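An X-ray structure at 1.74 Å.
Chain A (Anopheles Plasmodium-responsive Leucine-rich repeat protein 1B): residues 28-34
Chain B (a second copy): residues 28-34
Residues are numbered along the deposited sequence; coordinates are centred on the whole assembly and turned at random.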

ATOM      1  N   LEU A  28     -17.028 -18.944  -4.694  1.00 15.80           N
ATOM      2  CA  LEU A  28     -16.979 -18.087  -5.858  1.00 15.50           C
ATOM      3  C   LEU A  28     -15.885 -17.064  -5.661  1.00 14.98           C
ATOM      4  O   LEU A  28     -15.968 -16.221  -4.769  1.00 14.40           O
ATOM      5  N   ASN A  29     -14.872 -17.130  -6.507  1.00 14.48           N
ATOM      6  CA  ASN A  29     -13.780 -16.176  -6.449  1.00 13.94           C
ATOM      7  C   ASN A  29     -13.929 -15.060  -7.492  1.00 13.97           C
ATOM      8  O   ASN A  29     -13.661 -15.251  -8.685  1.00 14.08           O
ATOM      9  N   LEU A  30     -14.374 -13.890  -7.019  1.00 13.58           N
ATOM     10  CA  LEU A  30     -14.458 -12.696  -7.823  1.00 13.70           C
ATOM     11  C   LEU A  30     -13.391 -11.704  -7.403  1.00 13.30           C
ATOM     12  O   LEU A  30     -13.485 -10.504  -7.691  1.00 13.52           O
ATOM     13  N   ASN A  31     -12.348 -12.188  -6.736  1.00 12.73           N
ATOM     14  CA  ASN A  31     -11.272 -11.279  -6.331  1.00 12.44           C
ATOM     15  C   ASN A  31     -10.578 -10.692  -7.554  1.00 12.87           C
ATOM     16  O   ASN A  31     -10.327 -11.414  -8.529  1.00 12.82           O
ATOM     17  N   GLY A  32     -10.208  -9.423  -7.476  1.00 13.03           N
ATOM     18  CA  GLY A  32      -9.279  -8.826  -8.425  1.00 13.99           C
ATOM     19  C   GLY A  32      -9.823  -8.679  -9.842  1.00 15.26           C
ATOM     20  O   GLY A  32      -9.049  -8.689 -10.799  1.00 15.53           O
ATOM     21  N   LEU A  33     -11.150  -8.542  -9.975  1.00 16.14           N
ATOM     22  CA  LEU A  33     -11.776  -8.447 -11.316  1.00 17.48           C
ATOM     23  C   LEU A  33     -12.216  -7.026 -11.692  1.00 19.34           C
ATOM     24  O   LEU A  33     -12.949  -6.854 -12.668  1.00 19.85           O
ATOM     25  N   GLN A  34     -11.697  -6.032 -10.982  1.00 20.91           N
ATOM     26  CA  GLN A  34     -12.025  -4.601 -11.182  1.00 23.53           C
ATOM     27  C   GLN A  34     -13.538  -4.367 -11.148  1.00 22.55           C
ATOM     28  O   GLN A  34     -14.068  -3.588 -11.938  1.00 23.05           O
TER
ATOM     29  N   LEU B  28      -9.107 -19.286 -15.144  1.00 19.32           N
ATOM     30  CA  LEU B  28      -8.900 -19.720 -13.774  1.00 17.96           C
ATOM     31  C   LEU B  28      -8.554 -18.514 -12.915  1.00 16.62           C
ATOM     32  O   LEU B  28      -7.488 -17.933 -13.081  1.00 16.08           O
ATOM     33  N   ASN B  29      -9.461 -18.146 -12.013  1.00 15.77           N
ATOM     34  CA  ASN B  29      -9.222 -17.031 -11.097  1.00 14.79           C
ATOM     35  C   ASN B  29      -8.658 -17.514  -9.762  1.00 14.12           C
ATOM     36  O   ASN B  29      -9.385 -18.078  -8.935  1.00 13.91           O
ATOM     37  N   LEU B  30      -7.349 -17.303  -9.576  1.00 13.43           N
ATOM     38  CA  LEU B  30      -6.656 -17.569  -8.316  1.00 13.07           C
ATOM     39  C   LEU B  30      -6.186 -16.232  -7.672  1.00 12.57           C
ATOM     40  O   LEU B  30      -5.283 -16.215  -6.827  1.00 12.36           O
ATOM     41  N   ASN B  31      -6.815 -15.127  -8.066  1.00 12.47           N
ATOM     42  CA  ASN B  31      -6.521 -13.824  -7.465  1.00 12.27           C
ATOM     43  C   ASN B  31      -6.844 -13.804  -5.978  1.00 12.11           C
ATOM     44  O   ASN B  31      -7.862 -14.348  -5.566  1.00 12.12           O
ATOM     45  N   GLY B  32      -5.983 -13.165  -5.190  1.00 11.97           N
ATOM     46  CA  GLY B  32      -6.327 -12.824  -3.817  1.00 12.18           C
ATOM     47  C   GLY B  32      -6.492 -13.984  -2.857  1.00 12.47           C
ATOM     48  O   GLY B  32      -7.183 -13.832  -1.849  1.00 12.35           O
ATOM     49  N   LEU B  33      -5.805 -15.107  -3.119  1.00 12.97           N
ATOM     50  CA  LEU B  33      -5.906 -16.295  -2.281  1.00 13.36           C
ATOM     51  C   LEU B  33      -4.719 -16.495  -1.329  1.00 13.83           C
ATOM     52  O   LEU B  33      -4.562 -17.576  -0.770  1.00 13.74           O
ATOM     53  N   GLN B  34      -3.918 -15.451  -1.122  1.00 14.14           N
ATOM     54  CA  GLN B  34      -2.728 -15.514  -0.281  1.00 15.25           C
ATOM     55  C   GLN B  34      -1.792 -16.672  -0.644  1.00 14.65           C
ATOM     56  O   GLN B  34      -1.200 -17.313   0.234  1.00 14.24           O
TER

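The two copies meet through the end of a strand that begins earlier in the chain and the type II turn that follows it, and the contact is nearly symmetric: Asn A29 lies across from Asn B29, and Asn A31 from Asn B31. All four asparagines direct their CA-to-CB bonds toward the other copy, and their amides reach backbone carbonyls there.

Hydrogen bonding dominates. Asn A29 and Asn B29 are in the t rotamer at chi1, with chi2 near 12°, which extends each amide across the interface. The ND2 of Asn B29 donates to the O of Asn A29 at 2.8 Å and to the O of Asn A31 at 3.1 Å; in return, the ND2 of Asn A29 donates to the O of Asn B29 at 2.9 Å and to the O of Asn B31 at 3.2 Å. One NH2 group, with two hydrogens, thus serves two carbonyls. The second pair adds a further exchange: Asn B31 ND2 donates to Asn A31 O at 2.9 Å, and Asn A31 ND2 to Asn B31 O at 3.0 Å. Each residue 31 carbonyl therefore accepts from two amides of the other copy. Asn A31 and Asn B31 adopt the m rotamer, with Asn A31 CB 3.9 Å from Asn B31 CB, and the OD1 of each is hydrogen-bonded elsewhere in the structure.

Bonds within each copy hold this arrangement in shape. The backbone N of Asn A31 donates to Asn A29 OD1 at 2.9 Å, and Asn B31 N to Asn B29 OD1 at the same distance. Asparagine suits position 29 because its amide is both acceptor and donor: OD1 serves its own chain while ND2 crosses to the other.

At the turns, Gly A32 and Gly B32 have phi of 68°, a positive value that glycine readily accepts. Space points the same way: an ideal CB on Gly A32 would lie 2.6 Å from Asn B31 ND2, and one on Gly B32 would lie 2.7 Å from Asn A31 ND2, both clashes.

Apolar packing is modest. Leu A33 and Leu B33, with chi1 m and chi2 t, leave the backbone sideways, but their ends come nearer the partner. Leu A33 CD2 lies 3.9 Å from Asn B29 ND2, and Leu B33 CD2 3.8 Å from Asn A29 ND2, so each methyl packs beside the amide cluster. Leu A30 and Leu B30 share these rotamers but point away, their buried side chains contributing nothing to the contact.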

ATOM      1  CB  LEU A  28     -18.341 -17.417  -6.113  1.00 16.00           C
ATOM      2  CG  LEU A  28     -18.369 -16.410  -7.267  1.00 16.54           C
ATOM      3  CD1 LEU A  28     -17.991 -17.090  -8.574  1.00 17.41           C
ATOM      4  CD2 LEU A  28     -19.709 -15.715  -7.407  1.00 17.03           C
ATOM      5  CB  ASN A  29     -12.430 -16.874  -6.581  1.00 13.99           C
ATOM      6  CG  ASN A  29     -11.273 -15.917  -6.344  1.00 13.59           C
ATOM      7  OD1 ASN A  29     -11.480 -14.802  -5.870  1.00 12.88           O
ATOM      8  ND2 ASN A  29     -10.052 -16.351  -6.643  1.00 13.68           N
ATOM      9  CB  LEU A  30     -15.837 -12.065  -7.683  1.00 14.11           C
ATOM     10  CG  LEU A  30     -17.022 -12.937  -8.063  1.00 14.64           C
ATOM     11  CD1 LEU A  30     -18.331 -12.169  -7.838  1.00 14.82           C
ATOM     12  CD2 LEU A  30     -16.901 -13.434  -9.493  1.00 15.38           C
ATOM     13  CB  ASN A  31     -10.197 -12.029  -5.561  1.00 12.10           C
ATOM     14  CG  ASN A  31     -10.660 -12.509  -4.202  1.00 11.90           C
ATOM     15  OD1 ASN A  31     -11.702 -12.099  -3.680  1.00 11.49           O
ATOM     16  ND2 ASN A  31      -9.881 -13.407  -3.627  1.00 11.94           N
ATOM     17  CB  LEU A  33     -12.934  -9.431 -11.446  1.00 17.14           C
ATOM     18  CG  LEU A  33     -12.599 -10.908 -11.248  1.00 16.85           C
ATOM     19  CD1 LEU A  33     -13.829 -11.794 -11.347  1.00 16.85           C
ATOM     20  CD2 LEU A  33     -11.516 -11.381 -12.234  1.00 17.23           C
ATOM     21  CB  GLN A  34     -11.438  -4.048 -12.501  1.00 27.10           C
ATOM     22  CG  GLN A  34      -9.932  -4.225 -12.699  1.00 30.76           C
ATOM     23  CD  GLN A  34      -9.065  -3.404 -11.757  1.00 34.48           C
ATOM     24  OE1 GLN A  34      -7.955  -3.835 -11.388  1.00 40.10           O
ATOM     25  NE2 GLN A  34      -9.546  -2.216 -11.363  1.00 37.02           N
TER
ATOM     26  CB  LEU B  28      -7.763 -20.735 -13.705  1.00 18.01           C
ATOM     27  CG  LEU B  28      -7.408 -21.272 -12.325  1.00 17.83           C
ATOM     28  CD1 LEU B  28      -8.630 -21.856 -11.625  1.00 18.14           C
ATOM     29  CD2 LEU B  28      -6.260 -22.273 -12.400  1.00 18.05           C
ATOM     30  CB  ASN B  29     -10.487 -16.168 -10.876  1.00 14.88           C
ATOM     31  CG  ASN B  29     -10.173 -14.903 -10.110  1.00 14.51           C
ATOM     32  OD1 ASN B  29      -8.995 -14.554  -9.934  1.00 13.99           O
ATOM     33  ND2 ASN B  29     -11.187 -14.232  -9.612  1.00 14.58           N
ATOM     34  CB  LEU B  30      -5.463 -18.498  -8.519  1.00 13.21           C
ATOM     35  CG  LEU B  30      -5.748 -19.862  -9.164  1.00 13.68           C
ATOM     36  CD1 LEU B  30      -4.466 -20.611  -9.469  1.00 13.85           C
ATOM     37  CD2 LEU B  30      -6.621 -20.715  -8.263  1.00 13.82           C
ATOM     38  CB  ASN B  31      -7.348 -12.689  -8.067  1.00 12.49           C
ATOM     39  CG  ASN B  31      -6.998 -12.372  -9.507  1.00 12.76           C
ATOM     40  OD1 ASN B  31      -5.973 -12.799 -10.045  1.00 12.90           O
ATOM     41  ND2 ASN B  31      -7.867 -11.606 -10.144  1.00 13.10           N
ATOM     42  CB  LEU B  33      -6.131 -17.557  -3.159  1.00 13.73           C
ATOM     43  CG  LEU B  33      -7.346 -17.554  -4.110  1.00 14.05           C
ATOM     44  CD1 LEU B  33      -7.377 -18.792  -4.993  1.00 14.48           C
ATOM     45  CD2 LEU B  33      -8.631 -17.442  -3.307  1.00 14.32           C
ATOM     46  CB  GLN B  34      -3.102 -15.571   1.220  1.00 16.85           C
ATOM     47  CG  GLN B  34      -3.431 -14.234   1.874  1.00 19.50           C
ATOM     48  CD  GLN B  34      -2.370 -13.160   1.686  1.00 20.56           C
ATOM     49  OE1 GLN B  34      -2.391 -12.437   0.692  1.00 23.12           O
ATOM     50  NE2 GLN B  34      -1.472 -13.004   2.663  1.00 22.55           N
TER